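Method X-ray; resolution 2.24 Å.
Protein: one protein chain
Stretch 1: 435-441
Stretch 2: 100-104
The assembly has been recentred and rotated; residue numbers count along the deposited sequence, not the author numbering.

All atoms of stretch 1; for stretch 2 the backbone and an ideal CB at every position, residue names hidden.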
# COMPACT_ATOMS: atom_id res chain seq x y z
N LEU A 435 25.01 8.63 18.14
CA LEU A 435 24.88 10.03 17.72
C LEU A 435 25.31 10.10 16.27
O LEU A 435 26.00 9.21 15.80
CB LEU A 435 25.77 10.94 18.62
CG LEU A 435 25.54 12.46 18.56
CD1 LEU A 435 24.28 12.87 19.33
CD2 LEU A 435 26.74 13.21 19.14
N ASP A 436 24.83 11.10 15.55
CA ASP A 436 25.22 11.31 14.17
C ASP A 436 25.67 12.75 14.07
O ASP A 436 24.88 13.67 14.36
CB ASP A 436 24.12 10.97 13.15
CG ASP A 436 24.67 10.90 11.73
OD1 ASP A 436 25.05 11.95 11.19
OD2 ASP A 436 24.82 9.78 11.21
N ILE A 437 26.97 12.94 13.73
CA ILE A 437 27.64 14.24 13.61
C ILE A 437 27.80 14.72 12.16
O ILE A 437 28.70 15.50 11.86
CB ILE A 437 28.92 14.37 14.51
CG1 ILE A 437 30.01 13.34 14.14
CG2 ILE A 437 28.55 14.32 16.00
CD1 ILE A 437 31.32 13.63 14.67
N SER A 438 26.90 14.26 11.26
CA SER A 438 26.85 14.67 9.85
C SER A 438 25.44 15.21 9.52
O SER A 438 24.49 14.96 10.26
CB SER A 438 27.21 13.50 8.93
OG SER A 438 26.15 12.57 8.80
N GLU A 439 25.34 16.02 8.46
CA GLU A 439 24.10 16.65 7.99
C GLU A 439 24.17 16.64 6.47
O GLU A 439 25.09 17.25 5.93
CB GLU A 439 23.93 18.07 8.55
CG GLU A 439 22.55 18.68 8.32
CD GLU A 439 21.41 17.95 9.01
OE1 GLU A 439 21.38 17.92 10.26
OE2 GLU A 439 20.55 17.40 8.29
N PRO A 440 23.28 15.85 5.79
CA PRO A 440 23.38 15.70 4.32
C PRO A 440 23.42 16.95 3.44
O PRO A 440 24.17 16.97 2.48
CB PRO A 440 22.20 14.80 3.96
CG PRO A 440 21.87 14.08 5.22
CD PRO A 440 22.16 15.04 6.33
N LEU A 441 22.63 17.98 3.76
CA LEU A 441 22.58 19.18 2.92
C LEU A 441 23.40 20.38 3.44
O LEU A 441 23.70 21.31 2.67
CB LEU A 441 21.11 19.62 2.67
CG LEU A 441 20.14 18.57 2.10
CD1 LEU A 441 18.72 19.08 2.18
CD2 LEU A 441 20.51 18.16 0.66
N UNK A 100 16.25 7.07 11.81
CA UNK A 100 15.91 8.48 11.88
C UNK A 100 17.06 8.98 12.78
O UNK A 100 16.91 9.10 13.99
CB UNK A 100 14.51 8.76 12.43
N UNK A 101 18.26 9.15 12.18
CA UNK A 101 19.54 9.41 12.87
C UNK A 101 19.88 10.84 13.25
O UNK A 101 20.80 11.06 14.05
CB UNK A 101 20.68 8.90 11.98
N UNK A 102 19.13 11.81 12.68
CA UNK A 102 19.25 13.26 12.91
C UNK A 102 17.85 13.87 12.83
O UNK A 102 16.95 13.26 12.27
CB UNK A 102 20.19 13.91 11.89
N UNK A 103 17.69 15.11 13.35
CA UNK A 103 16.45 15.87 13.21
C UNK A 103 16.22 16.06 11.71
O UNK A 103 17.16 16.38 10.97
CB UNK A 103 16.52 17.21 13.95
N UNK A 104 15.01 15.73 11.26
CA UNK A 104 14.67 15.82 9.84
C UNK A 104 14.90 14.55 9.05
O UNK A 104 14.50 14.49 7.89
CB UNK A 104 15.48 16.95 9.20

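Position 100 gives little to reason from. Its ideal CB has no atom of stretch 1 within 5.5 Å, and phi/psi of -91/78 excludes few residues, so the contact leaves the choice wide. The deposited residue is Ser100, with chi1 in t; its OG is hydrogen-bonded to a residue just outside one of the two stretches, and it makes no contact with stretch 1.

Position 101 faces the other segment. Its CA lies 6.1 Å from the CA of Asp436, the nearest CA pair across the two stretches, and the CA-to-CB bond points toward stretch 1, placing the ideal CB 4.2 Å from Asp436 CB. With the two CB atoms that close, a compact side chain such as alanine, valine or threonine would suit, the last perhaps using the nearby carboxylate. The backbone makes its own contact here, the carbonyl O of 101 lying 3.4 Å from Asp436 CB. The residue is Val101, chi1 m. Its CG2 comes to 3.9 Å from Asp436 OD2, a packing contact without a polar bond.

Position 102 is the one where stretch 1 offers most. The CA-to-CB bond points toward it, and the ideal CB is 4.5 Å from Glu439 OE1, 4.7 Å from Ser438 O and 5.1 Å from Asp436 CB. Two carboxylates and a carbonyl oxygen therefore surround the path of the side chain, an environment that favours a donor, preferably a cationic one. Lysine or arginine would fit the charge; glutamine could donate but would not balance it. Asp436 OD1 is already fixed within its own stretch, accepting from Ser438 OG at 2.7 Å and from Ser438 N at 3.0 Å. Because the serine hydroxyl spends its proton there, its OG can still accept from a second donor, which favours a group with several N-H bonds. The residue is Arg102, with chi1 -36° (m) and chi2 and chi3 both t. Its NE forms a salt bridge with Asp436 OD1 at 3.2 Å, whose hydrogen bond is weak at 130°, and a second weak bond, at 124°, to Ser438 O at 2.9 Å. The better-aligned bond runs from NH2 to Ser438 OG, 3.2 Å and 160°. Ser438 O lies at the guanidinium edge, near its plane, whereas Pro440 CD covers one face, 3.7 Å from CZ. NH1 is bonded elsewhere in the structure.

At position 103 the CA-to-CB bond points sideways and the ideal CB meets nothing of stretch 1 within 5.5 Å, so many side chains would do. What reaches across is backbone: the carbonyl O of 103 is 4.4 Å from Glu439 OE2, a gap that could admit water. The residue is Asn103; its side chain comes no nearer than Asn103 CB to Glu439 OE1, 6.1 Å. Water 1 donates to Asn103 O (2.7 Å) and Glu439 OE2 (2.8 Å), and water 2 to Asn103 O (3.1 Å) and Glu439 OE1 (2.6 Å).

Position 104 is decided by its backbone. At phi/psi of 92/-9 an ideal CB would be jammed against the preceding carbonyl O, which calls for glycine; Glu439 OE2, 5.2 Å from that CB, adds no comparable restriction. The residue is Gly104.

Stretch 2, residues 100-104: SVRNG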
# COMPACT_ATOMS: atom_id res chain seq x y z
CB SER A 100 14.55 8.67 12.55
OG SER A 100 14.03 9.96 12.34
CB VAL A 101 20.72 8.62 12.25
CG1 VAL A 101 20.47 7.12 12.36
CG2 VAL A 101 20.97 9.03 10.79
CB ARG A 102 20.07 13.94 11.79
CG ARG A 102 21.22 13.14 11.23
CD ARG A 102 21.70 13.79 9.98
NE ARG A 102 22.68 12.95 9.30
CZ ARG A 102 22.39 12.03 8.39
NH1 ARG A 102 21.13 11.78 8.07
NH2 ARG A 102 23.35 11.33 7.82
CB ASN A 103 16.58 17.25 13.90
CG ASN A 103 16.46 17.21 15.40
OD1 ASN A 103 16.25 16.15 15.99
ND2 ASN A 103 16.62 18.36 16.04
O HOH W 1 17.93 16.52 8.40
O HOH W 2 19.48 18.25 11.97
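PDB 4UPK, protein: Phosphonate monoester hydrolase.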